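Local structure of LipS lipolytic enzyme (4FBL) at residues P40-L45 against K188-P193; T83-G88 against P93-A98; L55-F60 against A106-A111; G179-A184 against R227-V232; L252-S257 against K267-E272. The protein hydrolyses ester bonds of lipids as a thermostable, metagenome-derived lipase of the alpha/beta hydrolase fold, probably through a serine nucleophile. One frame throughout, in Å; residues are numbered along the deposited sequence. Where two conformers were deposited one is given.

Interaction 1 (P40-L45 against K188-P193). With SPD (spermidine), chain I.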
# COMPACT_ATOMS: atom_id res chain seq x y z
N PRO C 40 22.15 -22.69 1.86
CA PRO C 40 22.07 -23.91 0.99
C PRO C 40 20.66 -24.13 0.50
O PRO C 40 19.70 -24.14 1.30
CB PRO C 40 22.48 -25.06 1.96
CG PRO C 40 23.49 -24.33 2.96
CD PRO C 40 22.97 -22.89 3.10
N GLY C 41 20.46 -24.24 -0.80
CA GLY C 41 19.07 -24.50 -1.31
C GLY C 41 18.30 -23.25 -1.81
O GLY C 41 17.22 -23.38 -2.44
N ALA C 42 18.89 -22.06 -1.60
CA ALA C 42 18.20 -20.77 -1.81
C ALA C 42 18.84 -20.03 -2.99
O ALA C 42 18.59 -18.79 -3.20
CB ALA C 42 18.30 -19.90 -0.57
N GLU C 43 19.65 -20.77 -3.74
CA GLU C 43 20.31 -20.21 -4.91
C GLU C 43 19.25 -19.87 -6.02
O GLU C 43 18.22 -20.56 -6.12
CB GLU C 43 21.49 -21.12 -5.40
CG GLU C 43 21.13 -22.38 -6.21
CD GLU C 43 20.53 -23.55 -5.39
OE1 GLU C 43 20.48 -23.52 -4.12
OE2 GLU C 43 20.11 -24.51 -6.04
N PRO C 44 19.48 -18.79 -6.78
CA PRO C 44 18.60 -18.44 -7.90
C PRO C 44 18.78 -19.51 -8.97
O PRO C 44 19.74 -20.29 -8.88
CB PRO C 44 19.18 -17.12 -8.41
CG PRO C 44 20.58 -17.04 -7.86
CD PRO C 44 20.59 -17.83 -6.60
N LEU C 45 17.90 -19.56 -9.95
CA LEU C 45 18.06 -20.45 -11.11
C LEU C 45 17.95 -19.61 -12.38
O LEU C 45 16.98 -18.89 -12.57
CB LEU C 45 17.00 -21.55 -11.04
CG LEU C 45 16.43 -22.32 -12.27
CD1 LEU C 45 17.25 -22.24 -13.56
CD2 LEU C 45 16.01 -23.76 -11.93
N LYS C 188 8.48 -29.77 3.09
CA LYS C 188 9.10 -28.59 3.70
C LYS C 188 9.44 -27.46 2.73
O LYS C 188 9.85 -27.69 1.61
CB LYS C 188 10.24 -28.99 4.61
CG LYS C 188 9.72 -29.59 5.98
CD LYS C 188 10.17 -28.84 7.28
CE LYS C 188 9.86 -27.28 7.26
NZ LYS C 188 11.15 -26.48 7.13
N GLU C 189 9.27 -26.21 3.18
CA GLU C 189 9.64 -25.05 2.36
C GLU C 189 10.86 -24.40 2.93
O GLU C 189 10.96 -24.28 4.11
CB GLU C 189 8.52 -24.01 2.37
CG GLU C 189 8.89 -22.75 1.56
CD GLU C 189 7.85 -21.58 1.63
OE1 GLU C 189 6.81 -21.61 2.39
OE2 GLU C 189 8.10 -20.61 0.88
N LEU C 190 11.77 -23.96 2.12
CA LEU C 190 12.85 -23.17 2.58
C LEU C 190 12.44 -21.65 2.63
O LEU C 190 12.56 -20.94 1.63
CB LEU C 190 14.05 -23.38 1.65
CG LEU C 190 15.32 -22.69 2.05
CD1 LEU C 190 15.61 -23.04 3.50
CD2 LEU C 190 16.45 -23.06 1.17
N ALA C 191 12.04 -21.19 3.82
CA ALA C 191 11.63 -19.80 4.07
C ALA C 191 12.17 -19.42 5.44
O ALA C 191 12.50 -20.28 6.23
CB ALA C 191 10.16 -19.75 4.08
N TYR C 192 12.28 -18.14 5.77
CA TYR C 192 12.80 -17.77 7.11
C TYR C 192 11.79 -18.27 8.16
O TYR C 192 10.59 -18.33 7.91
CB TYR C 192 13.00 -16.24 7.24
CG TYR C 192 14.08 -15.64 6.40
CD1 TYR C 192 15.37 -16.18 6.37
CD2 TYR C 192 13.84 -14.44 5.65
CE1 TYR C 192 16.41 -15.56 5.65
CE2 TYR C 192 14.85 -13.86 4.88
CZ TYR C 192 16.13 -14.39 4.87
OH TYR C 192 17.14 -13.77 4.10
N PRO C 193 12.31 -18.68 9.34
CA PRO C 193 11.56 -19.20 10.44
C PRO C 193 10.80 -18.08 11.25
O PRO C 193 9.91 -18.39 12.10
CB PRO C 193 12.65 -19.89 11.30
CG PRO C 193 13.85 -19.02 11.12
CD PRO C 193 13.76 -18.73 9.59
N1 SPD I . 2.38 -20.84 3.92
C2 SPD I . 3.70 -20.34 3.83
C3 SPD I . 3.81 -19.27 2.68
C4 SPD I . 5.24 -19.24 2.16
C5 SPD I . 6.12 -18.23 2.90
N6 SPD I . 7.01 -17.66 1.90
C7 SPD I . 6.90 -18.06 0.52
C8 SPD I . 5.74 -17.41 -0.26
C9 SPD I . 4.74 -16.58 0.56
N10 SPD I . 3.39 -17.00 0.22

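Interaction 2 (T83-G88 against P93-A98)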
# COMPACT_ATOMS: atom_id res chain seq x y z
N THR C 83 14.87 -17.11 -12.37
CA THR C 83 14.21 -17.29 -11.12
C THR C 83 15.08 -16.56 -10.11
O THR C 83 15.96 -17.16 -9.52
CB THR C 83 14.13 -18.77 -10.71
OG1 THR C 83 13.56 -19.44 -11.82
CG2 THR C 83 13.17 -18.96 -9.49
N PRO C 84 14.86 -15.25 -9.90
CA PRO C 84 15.79 -14.47 -9.05
C PRO C 84 15.63 -14.72 -7.57
O PRO C 84 14.54 -15.06 -7.11
CB PRO C 84 15.37 -12.98 -9.31
CG PRO C 84 13.92 -13.09 -9.83
CD PRO C 84 13.88 -14.41 -10.61
N ARG C 85 16.68 -14.38 -6.82
CA ARG C 85 16.66 -14.43 -5.37
C ARG C 85 16.36 -12.95 -4.98
O ARG C 85 17.18 -12.06 -5.22
CB ARG C 85 18.02 -14.87 -4.79
CG ARG C 85 17.95 -15.03 -3.25
CD ARG C 85 19.36 -15.49 -2.68
NE ARG C 85 20.42 -14.60 -3.15
CZ ARG C 85 20.71 -13.42 -2.64
NH1 ARG C 85 19.98 -12.86 -1.66
NH2 ARG C 85 21.73 -12.78 -3.13
N LEU C 86 15.19 -12.69 -4.39
CA LEU C 86 14.92 -11.25 -4.03
C LEU C 86 15.92 -10.71 -3.00
O LEU C 86 16.44 -11.46 -2.19
CB LEU C 86 13.51 -11.04 -3.54
CG LEU C 86 12.50 -11.46 -4.59
CD1 LEU C 86 11.01 -11.35 -4.06
CD2 LEU C 86 12.71 -10.72 -5.97
N THR C 87 16.20 -9.41 -3.06
CA THR C 87 17.06 -8.74 -2.09
C THR C 87 16.68 -9.10 -0.64
O THR C 87 15.49 -9.07 -0.27
CB THR C 87 16.92 -7.19 -2.29
OG1 THR C 87 17.16 -6.91 -3.69
CG2 THR C 87 17.94 -6.38 -1.32
N GLY C 88 17.68 -9.41 0.20
CA GLY C 88 17.37 -9.71 1.57
C GLY C 88 16.81 -11.07 1.85
O GLY C 88 16.56 -11.40 3.04
N PRO C 93 17.28 -12.99 8.21
CA PRO C 93 16.15 -12.13 8.45
C PRO C 93 16.57 -10.68 8.69
O PRO C 93 15.83 -9.75 8.25
CB PRO C 93 15.43 -12.75 9.68
CG PRO C 93 15.87 -14.26 9.60
CD PRO C 93 17.28 -14.17 9.13
N ALA C 94 17.74 -10.47 9.29
CA ALA C 94 18.30 -9.08 9.42
C ALA C 94 18.54 -8.35 8.09
O ALA C 94 18.32 -7.13 7.96
CB ALA C 94 19.64 -9.06 10.24
N GLU C 95 19.07 -9.06 7.10
CA GLU C 95 19.20 -8.42 5.79
C GLU C 95 17.80 -8.10 5.12
O GLU C 95 17.58 -7.01 4.51
CB GLU C 95 20.12 -9.22 4.90
CG GLU C 95 20.29 -8.47 3.58
CD GLU C 95 21.12 -9.18 2.49
OE1 GLU C 95 22.19 -8.57 2.20
OE2 GLU C 95 20.69 -10.24 1.90
N MET C 96 16.85 -9.01 5.27
CA MET C 96 15.48 -8.74 4.82
C MET C 96 14.79 -7.48 5.52
O MET C 96 14.00 -6.72 4.89
CB MET C 96 14.63 -9.99 5.00
CG MET C 96 13.23 -9.83 4.35
SD MET C 96 12.09 -11.17 4.62
CE MET C 96 10.62 -10.39 3.99
N ALA C 97 15.11 -7.26 6.81
CA ALA C 97 14.59 -6.11 7.59
C ALA C 97 15.04 -4.83 6.96
O ALA C 97 14.35 -3.81 7.08
CB ALA C 97 15.12 -6.18 9.12
N ALA C 98 16.22 -4.83 6.32
CA ALA C 98 16.75 -3.64 5.65
C ALA C 98 16.35 -3.49 4.13
O ALA C 98 16.79 -2.57 3.46
CB ALA C 98 18.33 -3.55 5.82
O HOH W 1 20.49 -9.80 -1.00

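Interaction 3 (L55-F60 against A106-A111)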
# COMPACT_ATOMS: atom_id res chain seq x y z
N LEU C 55 10.01 -15.44 -16.45
CA LEU C 55 10.54 -14.83 -15.24
C LEU C 55 9.72 -15.48 -14.14
O LEU C 55 8.49 -15.48 -14.22
CB LEU C 55 10.27 -13.31 -15.32
CG LEU C 55 11.21 -12.44 -14.45
CD1 LEU C 55 10.96 -10.95 -14.78
CD2 LEU C 55 10.98 -12.62 -12.95
N VAL C 56 10.40 -16.07 -13.13
CA VAL C 56 9.73 -16.78 -12.05
C VAL C 56 10.04 -16.16 -10.72
O VAL C 56 11.20 -16.14 -10.33
CB VAL C 56 10.17 -18.29 -12.00
CG1 VAL C 56 9.31 -19.02 -10.97
CG2 VAL C 56 10.05 -18.92 -13.41
N SER C 57 9.01 -15.67 -10.00
CA SER C 57 9.31 -14.90 -8.79
C SER C 57 8.82 -15.59 -7.51
O SER C 57 7.63 -15.91 -7.41
CB SER C 57 8.60 -13.51 -8.86
OG SER C 57 8.96 -12.82 -7.65
N HIS C 58 9.66 -15.82 -6.52
CA HIS C 58 9.16 -16.31 -5.22
C HIS C 58 8.52 -15.14 -4.35
O HIS C 58 8.42 -14.00 -4.82
CB HIS C 58 10.32 -17.02 -4.44
CG HIS C 58 11.41 -16.09 -3.96
ND1 HIS C 58 11.25 -15.28 -2.86
CD2 HIS C 58 12.65 -15.80 -4.45
CE1 HIS C 58 12.36 -14.55 -2.68
NE2 HIS C 58 13.20 -14.83 -3.65
N GLY C 59 8.10 -15.45 -3.12
CA GLY C 59 7.39 -14.44 -2.32
C GLY C 59 8.15 -14.05 -1.05
O GLY C 59 9.34 -14.36 -0.90
N PHE C 60 7.42 -13.31 -0.19
CA PHE C 60 7.94 -12.56 1.00
C PHE C 60 8.36 -13.59 2.07
O PHE C 60 7.53 -14.38 2.47
CB PHE C 60 6.74 -11.74 1.50
CG PHE C 60 7.01 -10.86 2.65
CD1 PHE C 60 7.68 -9.63 2.47
CD2 PHE C 60 6.49 -11.21 3.91
CE1 PHE C 60 7.84 -8.72 3.58
CE2 PHE C 60 6.68 -10.36 5.06
CZ PHE C 60 7.37 -9.14 4.90
N ALA C 106 12.98 -3.43 -8.39
CA ALA C 106 14.23 -3.34 -9.16
C ALA C 106 14.79 -4.75 -9.45
O ALA C 106 15.42 -4.95 -10.54
CB ALA C 106 15.33 -2.43 -8.47
N ASP C 107 14.57 -5.72 -8.55
CA ASP C 107 15.04 -7.07 -8.86
C ASP C 107 14.27 -7.64 -10.07
O ASP C 107 14.87 -8.32 -10.92
CB ASP C 107 14.88 -8.06 -7.71
CG ASP C 107 15.77 -7.70 -6.49
OD1 ASP C 107 16.92 -7.32 -6.66
OD2 ASP C 107 15.27 -7.77 -5.37
N ILE C 108 12.97 -7.40 -10.11
CA ILE C 108 12.11 -7.88 -11.22
C ILE C 108 12.49 -7.17 -12.53
O ILE C 108 12.59 -7.83 -13.54
CB ILE C 108 10.71 -7.60 -10.92
CG1 ILE C 108 10.32 -8.35 -9.62
CG2 ILE C 108 9.77 -8.01 -12.12
CD1 ILE C 108 10.64 -9.97 -9.54
N VAL C 109 12.78 -5.86 -12.47
CA VAL C 109 13.27 -5.11 -13.60
C VAL C 109 14.60 -5.68 -14.12
O VAL C 109 14.72 -5.91 -15.29
CB VAL C 109 13.41 -3.60 -13.25
CG1 VAL C 109 14.02 -2.89 -14.44
CG2 VAL C 109 11.98 -3.03 -13.10
N ALA C 110 15.59 -5.95 -13.27
CA ALA C 110 16.85 -6.54 -13.76
C ALA C 110 16.65 -7.96 -14.34
O ALA C 110 17.35 -8.33 -15.28
CB ALA C 110 17.91 -6.64 -12.61
N ALA C 111 15.77 -8.78 -13.77
CA ALA C 111 15.50 -10.13 -14.36
C ALA C 111 14.83 -9.96 -15.75
O ALA C 111 15.07 -10.74 -16.74
CB ALA C 111 14.57 -11.00 -13.38

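Interaction 4 (G179-A184 against R227-V232). With SPD (spermidine), chain I.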
# COMPACT_ATOMS: atom_id res chain seq x y z
N GLY C 179 5.99 -19.34 6.55
CA GLY C 179 6.37 -20.56 5.79
C GLY C 179 5.65 -21.90 6.02
O GLY C 179 5.21 -22.26 7.16
N SER C 180 5.53 -22.64 4.90
CA SER C 180 4.86 -23.96 4.83
C SER C 180 3.37 -24.06 5.32
O SER C 180 3.08 -24.76 6.29
CB SER C 180 5.75 -25.00 5.51
OG SER C 180 7.14 -24.70 5.39
N ASP C 181 2.45 -23.33 4.70
CA ASP C 181 1.04 -23.67 4.74
C ASP C 181 0.88 -24.60 3.47
O ASP C 181 0.69 -24.08 2.35
CB ASP C 181 0.13 -22.42 4.61
CG ASP C 181 -1.32 -22.78 4.41
OD1 ASP C 181 -1.74 -23.74 5.07
OD2 ASP C 181 -2.08 -22.16 3.60
N ILE C 182 0.93 -25.95 3.68
CA ILE C 182 1.11 -26.95 2.59
C ILE C 182 0.18 -28.11 2.94
O ILE C 182 0.21 -28.60 4.05
CB ILE C 182 2.58 -27.40 2.48
CG1 ILE C 182 3.40 -26.28 1.91
CG2 ILE C 182 2.73 -28.69 1.52
CD1 ILE C 182 4.90 -26.37 2.00
N LYS C 183 -0.75 -28.51 2.06
CA LYS C 183 -1.63 -29.60 2.43
C LYS C 183 -0.92 -30.99 2.51
O LYS C 183 -1.14 -31.75 3.47
CB LYS C 183 -2.87 -29.66 1.54
CG LYS C 183 -3.96 -30.59 2.12
CD LYS C 183 -5.11 -30.60 1.21
CE LYS C 183 -6.22 -31.45 1.78
NZ LYS C 183 -7.36 -31.28 0.87
N ALA C 184 -0.09 -31.32 1.51
CA ALA C 184 0.71 -32.55 1.46
C ALA C 184 1.60 -32.69 2.70
O ALA C 184 2.43 -31.81 3.03
CB ALA C 184 1.58 -32.61 0.21
N ARG C 227 -8.12 -22.99 -3.42
CA ARG C 227 -9.49 -22.85 -2.99
C ARG C 227 -9.47 -22.65 -1.48
O ARG C 227 -10.25 -21.94 -0.95
CB ARG C 227 -10.33 -24.06 -3.45
CG ARG C 227 -11.68 -24.06 -3.00
CD ARG C 227 -12.57 -23.36 -4.00
NE ARG C 227 -12.74 -24.13 -5.24
CZ ARG C 227 -13.49 -23.71 -6.26
NH1 ARG C 227 -14.19 -22.58 -6.19
NH2 ARG C 227 -13.57 -24.43 -7.36
N GLU C 228 -8.49 -23.20 -0.83
CA GLU C 228 -8.37 -23.00 0.58
C GLU C 228 -6.92 -22.60 0.85
O GLU C 228 -6.00 -23.29 0.40
CB GLU C 228 -8.75 -24.30 1.30
CG GLU C 228 -8.32 -24.32 2.72
CD GLU C 228 -9.06 -25.41 3.55
OE1 GLU C 228 -8.91 -25.31 4.80
OE2 GLU C 228 -9.75 -26.30 2.95
N ASP C 229 -6.73 -21.46 1.53
CA ASP C 229 -5.40 -20.85 1.70
C ASP C 229 -5.44 -20.12 3.03
O ASP C 229 -6.31 -19.25 3.21
CB ASP C 229 -5.14 -19.83 0.53
CG ASP C 229 -3.76 -19.27 0.54
OD1 ASP C 229 -3.17 -19.12 1.64
OD2 ASP C 229 -3.18 -19.01 -0.57
N HIS C 230 -4.53 -20.49 3.92
CA HIS C 230 -4.45 -19.96 5.28
C HIS C 230 -3.53 -18.73 5.37
O HIS C 230 -3.36 -18.19 6.45
CB HIS C 230 -4.03 -21.06 6.31
CG HIS C 230 -4.75 -22.37 6.09
ND1 HIS C 230 -6.13 -22.48 6.15
CD2 HIS C 230 -4.29 -23.60 5.71
CE1 HIS C 230 -6.49 -23.72 5.83
NE2 HIS C 230 -5.39 -24.42 5.56
N VAL C 231 -2.94 -18.29 4.23
CA VAL C 231 -2.00 -17.15 4.23
C VAL C 231 -2.61 -15.92 3.51
O VAL C 231 -2.67 -14.86 4.09
CB VAL C 231 -0.67 -17.59 3.69
CG1 VAL C 231 0.37 -16.45 3.77
CG2 VAL C 231 -0.19 -18.73 4.55
N VAL C 232 -3.08 -16.11 2.28
CA VAL C 232 -3.49 -15.06 1.43
C VAL C 232 -4.90 -15.47 1.12
O VAL C 232 -5.13 -16.62 0.71
CB VAL C 232 -2.70 -14.99 0.05
CG1 VAL C 232 -3.45 -14.12 -1.00
CG2 VAL C 232 -1.26 -14.50 0.23
N1 SPD I . 2.38 -20.84 3.92
C2 SPD I . 3.70 -20.34 3.83
C3 SPD I . 3.81 -19.27 2.68
C4 SPD I . 5.24 -19.24 2.16
C5 SPD I . 6.12 -18.23 2.90
N6 SPD I . 7.01 -17.66 1.90
C7 SPD I . 6.90 -18.06 0.52
C8 SPD I . 5.74 -17.41 -0.26
C9 SPD I . 4.74 -16.58 0.56
N10 SPD I . 3.39 -17.00 0.22

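Interaction 5 (L252-S257 against K267-E272)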
# COMPACT_ATOMS: atom_id res chain seq x y z
N LEU C 252 -8.09 -20.64 -12.58
CA LEU C 252 -7.91 -22.05 -12.19
C LEU C 252 -7.82 -22.27 -10.68
O LEU C 252 -6.82 -21.87 -10.01
CB LEU C 252 -6.69 -22.66 -12.87
CG LEU C 252 -6.34 -24.09 -12.48
CD1 LEU C 252 -7.38 -25.06 -13.07
CD2 LEU C 252 -4.91 -24.26 -13.13
N TRP C 253 -8.87 -22.92 -10.14
CA TRP C 253 -8.95 -23.14 -8.70
C TRP C 253 -8.24 -24.40 -8.32
O TRP C 253 -8.49 -25.43 -8.93
CB TRP C 253 -10.42 -23.24 -8.28
CG TRP C 253 -11.12 -21.88 -8.21
CD1 TRP C 253 -12.14 -21.40 -9.03
CD2 TRP C 253 -10.90 -20.88 -7.21
NE1 TRP C 253 -12.54 -20.16 -8.59
CE2 TRP C 253 -11.79 -19.81 -7.48
CE3 TRP C 253 -10.03 -20.78 -6.10
CZ2 TRP C 253 -11.82 -18.61 -6.69
CZ3 TRP C 253 -10.04 -19.60 -5.34
CH2 TRP C 253 -10.93 -18.52 -5.66
N LEU C 254 -7.36 -24.37 -7.34
CA LEU C 254 -6.69 -25.60 -6.95
C LEU C 254 -7.44 -26.32 -5.80
O LEU C 254 -7.63 -25.73 -4.73
CB LEU C 254 -5.23 -25.31 -6.55
CG LEU C 254 -4.33 -24.69 -7.67
CD1 LEU C 254 -2.97 -24.29 -7.14
CD2 LEU C 254 -4.21 -25.51 -8.96
N GLU C 255 -7.87 -27.57 -6.02
CA GLU C 255 -8.73 -28.30 -5.02
C GLU C 255 -7.94 -29.03 -3.95
O GLU C 255 -8.51 -29.44 -2.99
CB GLU C 255 -9.69 -29.26 -5.72
CG GLU C 255 -10.59 -28.70 -6.87
CD GLU C 255 -11.44 -27.44 -6.53
OE1 GLU C 255 -11.49 -27.00 -5.37
OE2 GLU C 255 -12.10 -26.87 -7.43
N ASN C 256 -6.63 -29.15 -4.05
CA ASN C 256 -5.89 -30.05 -3.15
C ASN C 256 -4.67 -29.47 -2.60
O ASN C 256 -3.81 -30.24 -2.17
CB ASN C 256 -5.32 -31.27 -3.90
CG ASN C 256 -6.36 -31.98 -4.77
OD1 ASN C 256 -6.29 -31.93 -6.03
ND2 ASN C 256 -7.33 -32.65 -4.12
N SER C 257 -4.55 -28.14 -2.60
CA SER C 257 -3.34 -27.49 -2.09
C SER C 257 -3.74 -26.35 -1.17
O SER C 257 -4.81 -25.78 -1.33
CB SER C 257 -2.55 -26.91 -3.28
OG SER C 257 -2.38 -27.93 -4.25
N LYS C 267 1.10 -29.26 -7.51
CA LYS C 267 2.28 -28.72 -8.30
C LYS C 267 2.38 -29.19 -9.76
O LYS C 267 2.73 -28.44 -10.70
CB LYS C 267 3.60 -28.94 -7.56
CG LYS C 267 4.11 -30.47 -7.35
CD LYS C 267 5.36 -30.45 -6.46
CE LYS C 267 6.15 -31.77 -6.69
NZ LYS C 267 5.11 -32.83 -6.36
N GLU C 268 2.10 -30.48 -9.97
CA GLU C 268 2.11 -31.03 -11.35
C GLU C 268 1.14 -30.42 -12.32
O GLU C 268 1.51 -30.11 -13.47
CB GLU C 268 1.83 -32.54 -11.26
CG GLU C 268 3.04 -33.33 -10.70
CD GLU C 268 2.98 -33.51 -9.18
OE1 GLU C 268 1.95 -33.14 -8.55
OE2 GLU C 268 4.04 -33.98 -8.65
N LEU C 269 -0.12 -30.31 -11.89
CA LEU C 269 -1.18 -29.58 -12.63
C LEU C 269 -0.76 -28.12 -12.96
O LEU C 269 -0.91 -27.64 -14.12
CB LEU C 269 -2.46 -29.59 -11.79
CG LEU C 269 -3.65 -28.78 -12.37
CD1 LEU C 269 -4.19 -29.42 -13.64
CD2 LEU C 269 -4.77 -28.74 -11.36
N ILE C 270 -0.13 -27.44 -11.98
CA ILE C 270 0.28 -26.03 -12.19
C ILE C 270 1.38 -26.04 -13.31
O ILE C 270 1.34 -25.20 -14.19
CB ILE C 270 0.90 -25.39 -10.87
CG1 ILE C 270 -0.17 -25.23 -9.79
CG2 ILE C 270 1.57 -24.00 -11.19
CD1 ILE C 270 0.43 -24.95 -8.37
N LEU C 271 2.34 -26.96 -13.26
CA LEU C 271 3.44 -26.93 -14.27
C LEU C 271 2.85 -27.24 -15.61
O LEU C 271 3.17 -26.58 -16.64
CB LEU C 271 4.50 -28.00 -13.92
CG LEU C 271 5.65 -28.20 -14.88
CD1 LEU C 271 6.39 -26.89 -15.25
CD2 LEU C 271 6.59 -29.25 -14.35
N GLU C 272 2.04 -28.31 -15.62
CA GLU C 272 1.44 -28.74 -16.94
C GLU C 272 0.60 -27.62 -17.59
O GLU C 272 0.75 -27.30 -18.76
CB GLU C 272 0.59 -30.04 -16.80
CG GLU C 272 0.23 -30.68 -18.15
CD GLU C 272 -0.89 -29.92 -18.97
OE1 GLU C 272 -1.83 -29.31 -18.35
OE2 GLU C 272 -0.82 -29.94 -20.25

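Interaction 1 (P40-L45 against K188-P193)
Leu190 reaches over to the backbone of Pro40-Ala42, so that two loops of the alpha/beta hydrolase fold meet: the one leading into edge strand 45-47 and the one that runs toward strand 194-196. A single methyl does the touching. CD2 of Leu190 sits 3.4 Å from the carbonyl oxygen of Pro40 and 3.5 Å from the carbonyl carbon of Gly41, and it also meets the methyl of Ala42, CB to CD2 4.1 Å. With CG anti to the backbone N (chi1 -176°), the leucine side chain is carried out from its own loop across to the 40-45 segment. Gly41 suits this place twice over: its positive phi of 98° would press a side chain against the carbonyl of Pro40, and a beta carbon would crowd CD2 of Leu190.

One step out, Leu190 O accepts a hydrogen bond from Ser63 OG, and Leu45 pairs through its backbone with Thr83. On the far side of the 188-193 loop, Glu189 belongs to the spermidine pocket; its carboxylate approaches the ligand too closely in the model to be read as a bond. That side chain is extended, and its OE1 accepts a hydrogen bond from the backbone N of Ser180.

Interaction 2 (T83-G88 against P93-A98)
Arg85 and Gly88 face Glu95 across a bridging water, in the connection that follows strand 80-83 of the alpha/beta hydrolase sheet and turns into the short helix 93-97. The guanidinium of Arg85 presents an edge to the water, which lies in its plane and accepts from NH1 at 3.2 Å. Arg85 NH1 also donates to His89 O, and at 4.5 Å from Glu95 OE2 it is too far for a salt bridge, although the opposite charges probably still attract. Next along, Leu86 and Thr87 turn to the neighbouring helix 101-118, and Thr87 OG1 is hydrogen-bonded with Asp107 OD2.

Gly88 makes the close approach. Its N-H gives the water a second donor, and its CA lies 3.4 Å from Glu95 OE2; a beta carbon here would run into the helix at Met96 CA. The extended glutamate, CG anti to the backbone N (chi1 -177°), brings OE2 to the water, which donates to it at 2.9 Å, while Thr91 OG1 is a further hydrogen-bond partner. An alanine in place of Glu95 would probably leave the water held by one bond fewer, Thr91 OG1 without this partner and Arg85 without the negative charge nearby. On the other side of the glycine, its carbonyl oxygen accepts from Tyr192 OH and packs 3.1 Å from Met96 CB.

Interaction 3 (L55-F60 against A106-A111)
Leu55 and Ser57 of strand 52-57 face the helix segment 106-111, which runs nearly antiparallel to the strand: the short axes lie 9.7 Å apart at an angle of 157° between their directions. The nearest backbone pair is Leu55 with Ala111, and Ser57 comes opposite Ile108 one helical turn earlier, so alternate residues of the strand meet successive turns of the helix. This is the helix-on-sheet layer of an alpha/beta hydrolase, and wholly buried.

Leu55 lies against the helix with its branch point, CG being 3.8 Å from Ala111 CB, and both its methyls flank that same small side chain. Its CD1 continues over the backbone to Ile108 O at 3.7 Å and touches Ile108 CG2. Ile108 works with two arms: CG2 faces the leucine, and the CG1 branch, anti to the carbonyl carbon (chi1 -60°), swings CD1 to within 3.8 Å of Ser57 OG. That hydroxyl meets the helix through packing; its proton goes to His58 O, on a lone pair in the carbonyl plane. Just past the strand, His58 ND1 donates to Gly59 O at 2.9 Å, nearly in its own ring plane, while NE2 bonds to Leu86 N.

Met124 of strand 121-127 touches Leu55, Ser57 and Ile108 alike, and Leu133 and Trp136 of helix 129-140 border the contact, packing on Ser57 and Ile108 respectively.

Interaction 4 (G179-A184 against R227-V232)
The contact includes the probable acid of the hydrolase's catalytic triad, Asp229, which would pair with His259 and Ser128, and it forms part of the spermidine pocket. Asp181 from the 179-184 loop carries it. Its CG stands anti to the backbone N (chi1 170°), which directs the carboxylate toward the turn after strand 221-226. There OD2 accepts from His230 N at 3.0 Å, the N-H pointing in at 158° and arriving from above the carboxylate plane. The Asp181 and His230 side chains cross at about a right angle. Nearer the backbone, Asp181 CB packs on Val231 CG2 at 3.7 Å.

Asp229 shapes its own turn. OD1 takes two backbone donors: Val231 N at 2.7 Å, nearly along the C-O axis, closing an Asx turn, and Val232 N from above the plane. OD2 is hydrogen-bonded to His259 ND1. The two aspartates come within 3.8 Å, OD2 of Asp181 to OD1 of Asp229, each already holding N-H donors. Val231 CG2 also lies 3.4 Å from spermidine N1.

Asp181 pairs through its backbone with Val260, Arg227 with Leu254 at the end of strand 249-254, and the turn then leads on to helix 235-243.

Interaction 5 (L252-S257 against K267-E272)
Leu254, at the end of strand 249-254, sets its two methyls against Leu269 and Ile270 on the first turn of helix 267-279. CD1 takes the isoleucine, meeting Ile270 CD1 at 3.7 Å; CD2 meets Leu269 CD2 at 4.1 Å and also Ile270 CG1. The approaches differ: Leu254 and Ile270 cross at about a right angle, whereas Leu254 and Leu269 slide past each other in opposite directions. Ile270 gets there because its CG1 branch is anti to the carbonyl carbon (chi1 -68°), which brings CD1 forward, while Leu269 has CG anti to the backbone N (chi1 176°).

Strand 249-254 is the outermost strand at its end of the alpha/beta hydrolase sheet, and the helix that closes the chain packs on it here. Replacing Leu254 by an alanine would remove both methyls and is likely to open a gap between strand and helix, with Leu269 and Ile270 losing their common partner.

Ile224 of the adjacent strand 221-226 touches both Leu254 and Ile270, as does Ala261 from the intervening loop. Beyond the strand, Ser257 OG is hydrogen-bonded with Asp266 OD2, just ahead of the helix. On the helix itself, Lys267 NZ makes a salt bridge with Glu268 OE2 at 2.8 Å.

Overall arrangement
From the N terminus, interaction 1 opens first and closes a long loop when 188-193 comes back to 40-45. Interactions 2 and 3 both fall within that loop, with interaction 2, a short closure after strand 80-83, in turn enclosed by the span of interaction 3, which lays helix 101-118 on strand 52-57. Thr87 with Asp107 ties these two together. Interaction 4 starts before interaction 1 has closed, so the two cross, and they share the spermidine pocket. Interaction 5 follows last, fastening the C-terminal helix to edge strand 249-254; the salt bridge of Arg227 with Glu255 joins it to interaction 4. Interactions 2 and 5 lie on opposite sides of the chain's centre, about 28 Å apart between centres.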